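Local coordinates for lambda phage protein with carbohydrate-binding module (PDB 2A5Z) that is of unknown function but binds magnesium and has a jelly-roll fold with a carbohydrate-binding module, so it may bind carbohydrate, at residues C[115-127]-C[242-254]. Residues are numbered along the deposited sequence; the frame is centred on the assembly and turned at random.
Sequences ESELEVTVYFKTP and SLISIDLIEFKAK. With MG (magnesium ion), chain F.
Tyr123 faces both Asp247 and Leu248 in a classic beta bulge, where two neighbouring antiparallel strands of the jelly-roll, 119-125 and 245-254, shift register by one residue. Tyr123 O accepts from Asp247 N at 3.0 Å and only weakly from Leu248 N, while Tyr123 N donates to Leu248 O. On either side of the bulge, regular backbone pairs continue: Glu119 with Lys252 and Thr121 with Glu250, then Lys125 with Ser245. Strand 184-191 continues the sheet beyond 119-125, and strand 48-53 beyond 245-254.

Apolar contacts line the face that carries Val120, Val122 and Phe124. Val120 CG2 lies 3.7 Å from Phe251 CD1, with CG1 over the ring face towards its rim; Leu118 CD1 meets the same ring at its edge. Val122 touches Ile249 through CG2 and crosses Ile246 at about a right angle through CG1. Ile244 CG2 approaches Phe124 CD1 to 3.5 Å. On the other face Leu248 CD2 makes a CH-pi contact, 4.0 Å from the Tyr123 ring centroid, and Tyr123 OH is hydrogen-bonded to Ala260 O of the second subunit.

On the same face, waters bridge the polar ends of Glu119, Thr121, Glu250 and Lys252. Lys252 NZ makes a long salt bridge of 3.8 Å to Glu119 OE2, and water 3 joins both. Water 4 links Thr121 OG1 to Glu250 OE2; Tyr50 OH is hydrogen-bonded to Glu250 OE1.

Asp247 shares magnesium with backbone O atoms of Asp54, Phe88 and Gly89. Its CG is anti to the backbone N (chi1 173°); OD2 is hydrogen-bonded to His87 ND1 and salt-bridged to Arg259 of the second subunit, while Asp247 O and OD1 chelate magnesium, each at 2.2 Å.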
ATOM      1  N   GLU C 115     -23.232  -1.338  14.620  1.00 18.69           N
ATOM      2  CA  GLU C 115     -22.899  -0.285  15.580  1.00 19.30           C
ATOM      3  C   GLU C 115     -21.721   0.614  15.139  1.00 19.00           C
ATOM      4  O   GLU C 115     -21.484   1.665  15.735  1.00 18.81           O
ATOM      5  CB  GLU C 115     -22.653  -0.880  16.978  1.00 19.58           C
ATOM      6  CG  GLU C 115     -21.409  -1.741  17.082  1.00 21.74           C
ATOM      7  CD  GLU C 115     -21.651  -3.233  16.809  1.00 24.59           C
ATOM      8  OE1 GLU C 115     -20.688  -4.009  17.028  1.00 26.54           O
ATOM      9  OE2 GLU C 115     -22.773  -3.635  16.404  1.00 23.48           O
ATOM     10  N   SER C 116     -21.003   0.205  14.094  1.00 18.66           N
ATOM     11  CA  SER C 116     -19.918   1.012  13.523  1.00 18.33           C
ATOM     12  C   SER C 116     -20.433   2.215  12.725  1.00 18.54           C
ATOM     13  O   SER C 116     -19.687   3.177  12.493  1.00 17.71           O
ATOM     14  CB  SER C 116     -19.021   0.156  12.624  1.00 18.48           C
ATOM     15  OG  SER C 116     -19.680  -0.201  11.418  1.00 18.36           O
ATOM     16  N   GLU C 117     -21.699   2.140  12.298  1.00 18.48           N
ATOM     17  CA  GLU C 117     -22.352   3.199  11.510  1.00 18.41           C
ATOM     18  C   GLU C 117     -21.463   3.660  10.358  1.00 18.28           C
ATOM     19  O   GLU C 117     -21.255   4.860  10.142  1.00 18.40           O
ATOM     20  CB  GLU C 117     -22.742   4.389  12.384  1.00 18.60           C
ATOM     21  CG  GLU C 117     -23.658   4.038  13.536  1.00 19.57           C
ATOM     22  CD  GLU C 117     -24.118   5.264  14.304  1.00 20.52           C
ATOM     23  OE1 GLU C 117     -23.726   5.421  15.479  1.00 21.67           O
ATOM     24  OE2 GLU C 117     -24.869   6.073  13.732  1.00 20.42           O
ATOM     25  N   LEU C 118     -20.941   2.680   9.628  1.00 18.16           N
ATOM     26  CA  LEU C 118     -20.098   2.911   8.465  1.00 18.06           C
ATOM     27  C   LEU C 118     -20.753   3.883   7.488  1.00 18.63           C
ATOM     28  O   LEU C 118     -21.959   3.803   7.205  1.00 18.58           O
ATOM     29  CB  LEU C 118     -19.787   1.577   7.769  1.00 17.87           C
ATOM     30  CG  LEU C 118     -19.049   1.592   6.423  1.00 17.95           C
ATOM     31  CD1 LEU C 118     -17.573   1.907   6.597  1.00 16.67           C
ATOM     32  CD2 LEU C 118     -19.209   0.266   5.689  1.00 17.50           C
ATOM     33  N   GLU C 119     -19.938   4.804   6.995  1.00 18.97           N
ATOM     34  CA  GLU C 119     -20.329   5.738   5.960  1.00 19.98           C
ATOM     35  C   GLU C 119     -19.417   5.530   4.758  1.00 19.38           C
ATOM     36  O   GLU C 119     -18.194   5.539   4.890  1.00 19.57           O
ATOM     37  CB  GLU C 119     -20.176   7.159   6.493  1.00 20.46           C
ATOM     38  CG  GLU C 119     -20.969   8.195   5.765  1.00 23.99           C
ATOM     39  CD  GLU C 119     -20.991   9.502   6.518  1.00 28.50           C
ATOM     40  OE1 GLU C 119     -21.436   9.514   7.689  1.00 30.09           O
ATOM     41  OE2 GLU C 119     -20.544  10.516   5.945  1.00 31.55           O
ATOM     42  N   VAL C 120     -20.011   5.312   3.593  1.00 18.88           N
ATOM     43  CA  VAL C 120     -19.243   5.142   2.364  1.00 18.06           C
ATOM     44  C   VAL C 120     -19.644   6.230   1.369  1.00 17.95           C
ATOM     45  O   VAL C 120     -20.828   6.405   1.083  1.00 17.55           O
ATOM     46  CB  VAL C 120     -19.450   3.738   1.732  1.00 18.11           C
ATOM     47  CG1 VAL C 120     -18.632   3.592   0.425  1.00 18.35           C
ATOM     48  CG2 VAL C 120     -19.096   2.635   2.723  1.00 17.72           C
ATOM     49  N   THR C 121     -18.656   6.973   0.870  1.00 17.46           N
ATOM     50  CA  THR C 121     -18.902   8.021  -0.109  1.00 17.12           C
ATOM     51  C   THR C 121     -18.172   7.702  -1.413  1.00 17.16           C
ATOM     52  O   THR C 121     -16.996   7.351  -1.387  1.00 16.94           O
ATOM     53  CB  THR C 121     -18.483   9.404   0.423  1.00 17.40           C
ATOM     54  OG1 THR C 121     -19.063   9.612   1.722  1.00 18.35           O
ATOM     55  CG2 THR C 121     -18.959  10.512  -0.514  1.00 17.41           C
ATOM     56  N   VAL C 122     -18.885   7.819  -2.538  1.00 16.33           N
ATOM     57  CA  VAL C 122     -18.354   7.473  -3.860  1.00 16.67           C
ATOM     58  C   VAL C 122     -18.590   8.610  -4.861  1.00 17.01           C
ATOM     59  O   VAL C 122     -19.721   9.080  -5.026  1.00 17.16           O
ATOM     60  CB  VAL C 122     -19.005   6.176  -4.441  1.00 16.49           C
ATOM     61  CG1 VAL C 122     -18.419   5.856  -5.822  1.00 16.41           C
ATOM     62  CG2 VAL C 122     -18.798   4.990  -3.519  1.00 15.64           C
ATOM     63  N   TYR C 123     -17.518   9.040  -5.517  1.00 16.85           N
ATOM     64  CA  TYR C 123     -17.594  10.019  -6.585  1.00 16.86           C
ATOM     65  C   TYR C 123     -17.464   9.255  -7.891  1.00 17.30           C
ATOM     66  O   TYR C 123     -16.431   8.608  -8.139  1.00 17.07           O
ATOM     67  CB  TYR C 123     -16.473  11.058  -6.454  1.00 17.19           C
ATOM     68  CG  TYR C 123     -16.563  11.900  -5.193  1.00 17.45           C
ATOM     69  CD1 TYR C 123     -16.897  13.257  -5.257  1.00 18.03           C
ATOM     70  CD2 TYR C 123     -16.325  11.340  -3.940  1.00 16.07           C
ATOM     71  CE1 TYR C 123     -16.970  14.039  -4.092  1.00 17.16           C
ATOM     72  CE2 TYR C 123     -16.408  12.105  -2.770  1.00 17.10           C
ATOM     73  CZ  TYR C 123     -16.739  13.450  -2.856  1.00 18.19           C
ATOM     74  OH  TYR C 123     -16.825  14.204  -1.700  1.00 18.60           O
ATOM     75  N   PHE C 124     -18.508   9.317  -8.716  1.00 16.90           N
ATOM     76  CA  PHE C 124     -18.599   8.468  -9.902  1.00 17.02           C
ATOM     77  C   PHE C 124     -19.221   9.180 -11.088  1.00 17.60           C
ATOM     78  O   PHE C 124     -20.010  10.119 -10.921  1.00 18.12           O
ATOM     79  CB  PHE C 124     -19.368   7.167  -9.590  1.00 17.02           C
ATOM     80  CG  PHE C 124     -20.835   7.366  -9.286  1.00 17.25           C
ATOM     81  CD1 PHE C 124     -21.794   7.263 -10.299  1.00 16.76           C
ATOM     82  CD2 PHE C 124     -21.262   7.634  -7.990  1.00 17.54           C
ATOM     83  CE1 PHE C 124     -23.140   7.430 -10.025  1.00 17.84           C
ATOM     84  CE2 PHE C 124     -22.619   7.818  -7.710  1.00 18.93           C
ATOM     85  CZ  PHE C 124     -23.556   7.706  -8.733  1.00 18.20           C
ATOM     86  N   LYS C 125     -18.864   8.718 -12.287  1.00 17.63           N
ATOM     87  CA  LYS C 125     -19.360   9.309 -13.526  1.00 17.64           C
ATOM     88  C   LYS C 125     -20.133   8.277 -14.326  1.00 17.58           C
ATOM     89  O   LYS C 125     -19.635   7.174 -14.592  1.00 17.49           O
ATOM     90  CB  LYS C 125     -18.202   9.863 -14.372  1.00 17.36           C
ATOM     91  CG  LYS C 125     -18.657  10.690 -15.587  1.00 17.42           C
ATOM     92  CD  LYS C 125     -17.491  11.258 -16.383  1.00 17.83           C
ATOM     93  CE  LYS C 125     -18.014  12.199 -17.483  1.00 19.75           C
ATOM     94  NZ  LYS C 125     -16.945  12.727 -18.368  1.00 18.66           N
ATOM     95  N   THR C 126     -21.346   8.643 -14.725  1.00 17.66           N
ATOM     96  CA  THR C 126     -22.130   7.796 -15.612  1.00 17.76           C
ATOM     97  C   THR C 126     -21.431   7.644 -16.976  1.00 17.70           C
ATOM     98  O   THR C 126     -20.709   8.549 -17.406  1.00 17.60           O
ATOM     99  CB  THR C 126     -23.567   8.309 -15.772  1.00 17.62           C
ATOM    100  OG1 THR C 126     -23.553   9.702 -16.110  1.00 17.48           O
ATOM    101  CG2 THR C 126     -24.333   8.103 -14.471  1.00 18.34           C
ATOM    102  N   PRO C 127     -21.613   6.481 -17.637  1.00 17.86           N
ATOM    103  CA  PRO C 127     -21.035   6.269 -18.968  1.00 17.83           C
ATOM    104  C   PRO C 127     -21.641   7.223 -20.011  1.00 17.95           C
ATOM    105  O   PRO C 127     -22.657   7.872 -19.733  1.00 17.78           O
ATOM    106  CB  PRO C 127     -21.405   4.811 -19.283  1.00 17.79           C
ATOM    107  CG  PRO C 127     -22.560   4.488 -18.410  1.00 18.23           C
ATOM    108  CD  PRO C 127     -22.382   5.307 -17.171  1.00 17.83           C
ATOM    109  N   SER C 242     -19.546   0.602 -21.917  1.00 18.38           N
ATOM    110  CA  SER C 242     -19.018   1.393 -20.804  1.00 18.48           C
ATOM    111  C   SER C 242     -19.837   1.150 -19.542  1.00 18.07           C
ATOM    112  O   SER C 242     -21.075   1.070 -19.595  1.00 18.55           O
ATOM    113  CB  SER C 242     -19.009   2.890 -21.131  1.00 18.61           C
ATOM    114  OG  SER C 242     -18.049   3.208 -22.124  1.00 20.21           O
ATOM    115  N   LEU C 243     -19.138   1.002 -18.422  1.00 17.23           N
ATOM    116  CA  LEU C 243     -19.774   0.922 -17.104  1.00 16.58           C
ATOM    117  C   LEU C 243     -19.527   2.241 -16.378  1.00 16.38           C
ATOM    118  O   LEU C 243     -19.097   3.215 -16.998  1.00 16.26           O
ATOM    119  CB  LEU C 243     -19.240  -0.290 -16.314  1.00 16.24           C
ATOM    120  CG  LEU C 243     -19.361  -1.655 -17.029  1.00 15.33           C
ATOM    121  CD1 LEU C 243     -18.938  -2.800 -16.121  1.00 13.56           C
ATOM    122  CD2 LEU C 243     -20.768  -1.899 -17.576  1.00 15.89           C
ATOM    123  N   ILE C 244     -19.783   2.289 -15.077  1.00 16.49           N
ATOM    124  CA  ILE C 244     -19.627   3.541 -14.348  1.00 17.08           C
ATOM    125  C   ILE C 244     -18.148   3.776 -13.960  1.00 17.11           C
ATOM    126  O   ILE C 244     -17.485   2.877 -13.455  1.00 18.07           O
ATOM    127  CB  ILE C 244     -20.657   3.623 -13.173  1.00 17.09           C
ATOM    128  CG1 ILE C 244     -22.063   3.899 -13.762  1.00 17.12           C
ATOM    129  CG2 ILE C 244     -20.247   4.666 -12.127  1.00 17.20           C
ATOM    130  CD1 ILE C 244     -23.216   3.983 -12.755  1.00 17.49           C
ATOM    131  N   SER C 245     -17.637   4.973 -14.246  1.00 17.12           N
ATOM    132  CA  SER C 245     -16.260   5.349 -13.905  1.00 16.62           C
ATOM    133  C   SER C 245     -16.168   5.771 -12.449  1.00 16.60           C
ATOM    134  O   SER C 245     -17.123   6.305 -11.904  1.00 17.04           O
ATOM    135  CB  SER C 245     -15.774   6.492 -14.799  1.00 16.53           C
ATOM    136  OG  SER C 245     -15.890   6.151 -16.170  1.00 16.66           O
ATOM    137  N   ILE C 246     -15.021   5.537 -11.818  1.00 16.44           N
ATOM    138  CA  ILE C 246     -14.835   5.939 -10.411  1.00 16.13           C
ATOM    139  C   ILE C 246     -13.623   6.865 -10.218  1.00 15.89           C
ATOM    140  O   ILE C 246     -12.518   6.594 -10.713  1.00 14.63           O
ATOM    141  CB  ILE C 246     -14.839   4.728  -9.423  1.00 16.16           C
ATOM    142  CG1 ILE C 246     -14.752   5.206  -7.955  1.00 16.17           C
ATOM    143  CG2 ILE C 246     -13.762   3.688  -9.804  1.00 16.63           C
ATOM    144  CD1 ILE C 246     -15.223   4.185  -6.924  1.00 16.72           C
ATOM    145  N   ASP C 247     -13.884   7.967  -9.515  1.00 15.35           N
ATOM    146  CA  ASP C 247     -12.892   8.974  -9.164  1.00 15.34           C
ATOM    147  C   ASP C 247     -12.352   8.685  -7.755  1.00 15.46           C
ATOM    148  O   ASP C 247     -11.153   8.674  -7.529  1.00 14.78           O
ATOM    149  CB  ASP C 247     -13.565  10.361  -9.204  1.00 15.31           C
ATOM    150  CG  ASP C 247     -12.672  11.496  -8.699  1.00 16.51           C
ATOM    151  OD1 ASP C 247     -11.441  11.387  -8.782  1.00 16.17           O
ATOM    152  OD2 ASP C 247     -13.208  12.529  -8.234  1.00 17.10           O
ATOM    153  N   LEU C 248     -13.250   8.408  -6.818  1.00 15.28           N
ATOM    154  CA  LEU C 248     -12.905   8.477  -5.409  1.00 16.00           C
ATOM    155  C   LEU C 248     -13.895   7.682  -4.572  1.00 16.22           C
ATOM    156  O   LEU C 248     -15.105   7.738  -4.810  1.00 15.84           O
ATOM    157  CB  LEU C 248     -12.898   9.955  -4.971  1.00 15.62           C
ATOM    158  CG  LEU C 248     -12.727  10.418  -3.519  1.00 16.38           C
ATOM    159  CD1 LEU C 248     -11.448   9.878  -2.919  1.00 16.56           C
ATOM    160  CD2 LEU C 248     -12.733  11.938  -3.461  1.00 15.94           C
ATOM    161  N   ILE C 249     -13.369   6.944  -3.598  1.00 16.29           N
ATOM    162  CA  ILE C 249     -14.191   6.264  -2.605  1.00 16.84           C
ATOM    163  C   ILE C 249     -13.625   6.567  -1.217  1.00 17.00           C
ATOM    164  O   ILE C 249     -12.415   6.701  -1.064  1.00 17.23           O
ATOM    165  CB  ILE C 249     -14.299   4.723  -2.888  1.00 16.72           C
ATOM    166  CG1 ILE C 249     -15.371   4.068  -2.000  1.00 17.38           C
ATOM    167  CG2 ILE C 249     -12.926   4.023  -2.795  1.00 17.03           C
ATOM    168  CD1 ILE C 249     -15.788   2.663  -2.449  1.00 16.76           C
ATOM    169  N   GLU C 250     -14.503   6.699  -0.227  1.00 17.47           N
ATOM    170  CA  GLU C 250     -14.104   6.964   1.158  1.00 18.36           C
ATOM    171  C   GLU C 250     -14.898   6.069   2.112  1.00 18.04           C
ATOM    172  O   GLU C 250     -16.105   5.917   1.953  1.00 17.97           O
ATOM    173  CB  GLU C 250     -14.329   8.444   1.492  1.00 18.12           C
ATOM    174  CG  GLU C 250     -14.134   8.803   2.959  1.00 20.34           C
ATOM    175  CD  GLU C 250     -14.677  10.193   3.303  1.00 21.08           C
ATOM    176  OE1 GLU C 250     -13.876  11.150   3.384  1.00 22.98           O
ATOM    177  OE2 GLU C 250     -15.907  10.325   3.482  1.00 25.82           O
ATOM    178  N   PHE C 251     -14.204   5.478   3.088  1.00 18.10           N
ATOM    179  CA  PHE C 251     -14.813   4.681   4.163  1.00 18.14           C
ATOM    180  C   PHE C 251     -14.549   5.347   5.515  1.00 18.45           C
ATOM    181  O   PHE C 251     -13.396   5.659   5.833  1.00 17.64           O
ATOM    182  CB  PHE C 251     -14.210   3.268   4.209  1.00 18.07           C
ATOM    183  CG  PHE C 251     -14.618   2.386   3.063  1.00 17.65           C
ATOM    184  CD1 PHE C 251     -15.620   1.444   3.224  1.00 19.12           C
ATOM    185  CD2 PHE C 251     -13.989   2.489   1.828  1.00 18.60           C
ATOM    186  CE1 PHE C 251     -16.000   0.614   2.160  1.00 19.24           C
ATOM    187  CE2 PHE C 251     -14.361   1.673   0.751  1.00 18.08           C
ATOM    188  CZ  PHE C 251     -15.371   0.740   0.920  1.00 18.85           C
ATOM    189  N   LYS C 252     -15.599   5.549   6.308  1.00 18.69           N
ATOM    190  CA  LYS C 252     -15.429   5.961   7.714  1.00 19.96           C
ATOM    191  C   LYS C 252     -16.414   5.313   8.680  1.00 19.80           C
ATOM    192  O   LYS C 252     -17.612   5.229   8.400  1.00 19.74           O
ATOM    193  CB  LYS C 252     -15.421   7.486   7.895  1.00 19.95           C
ATOM    194  CG  LYS C 252     -16.434   8.251   7.109  1.00 21.07           C
ATOM    195  CD  LYS C 252     -16.202   9.765   7.284  1.00 21.96           C
ATOM    196  CE  LYS C 252     -17.263  10.552   6.538  1.00 25.83           C
ATOM    197  NZ  LYS C 252     -17.198  12.033   6.791  1.00 27.60           N
ATOM    198  N   ALA C 253     -15.891   4.871   9.820  1.00 19.70           N
ATOM    199  CA  ALA C 253     -16.672   4.118  10.798  1.00 19.83           C
ATOM    200  C   ALA C 253     -16.155   4.336  12.215  1.00 20.11           C
ATOM    201  O   ALA C 253     -15.022   4.786  12.409  1.00 20.08           O
ATOM    202  CB  ALA C 253     -16.634   2.644  10.456  1.00 19.48           C
ATOM    203  N   LYS C 254     -16.991   4.012  13.201  1.00 20.38           N
ATOM    204  CA  LYS C 254     -16.567   3.977  14.595  1.00 21.40           C
ATOM    205  C   LYS C 254     -16.240   2.532  14.949  1.00 21.05           C
ATOM    206  O   LYS C 254     -17.025   1.634  14.651  1.00 21.23           O
ATOM    207  CB  LYS C 254     -17.677   4.507  15.505  1.00 21.46           C
ATOM    208  CG  LYS C 254     -18.009   5.975  15.274  1.00 22.87           C
ATOM    209  CD  LYS C 254     -18.902   6.544  16.382  1.00 23.66           C
ATOM    210  CE  LYS C 254     -20.338   6.807  15.905  1.00 26.76           C
ATOM    211  NZ  LYS C 254     -21.070   7.623  16.934  1.00 27.79           N
TER
HETATM  212 MG    MG F 701      -9.751  10.172  -8.195  1.00 15.28          MG
HETATM  213  O   HOH W   1     -19.310   6.978  10.718  1.00 35.00           O
HETATM  214  O   HOH W   2     -17.711   8.462   3.686  1.00 14.86           O
HETATM  215  O   HOH W   3     -19.338  12.705   5.116  1.00 27.84           O
HETATM  216  O   HOH W   4     -18.101  11.825   2.728  1.00 28.65           O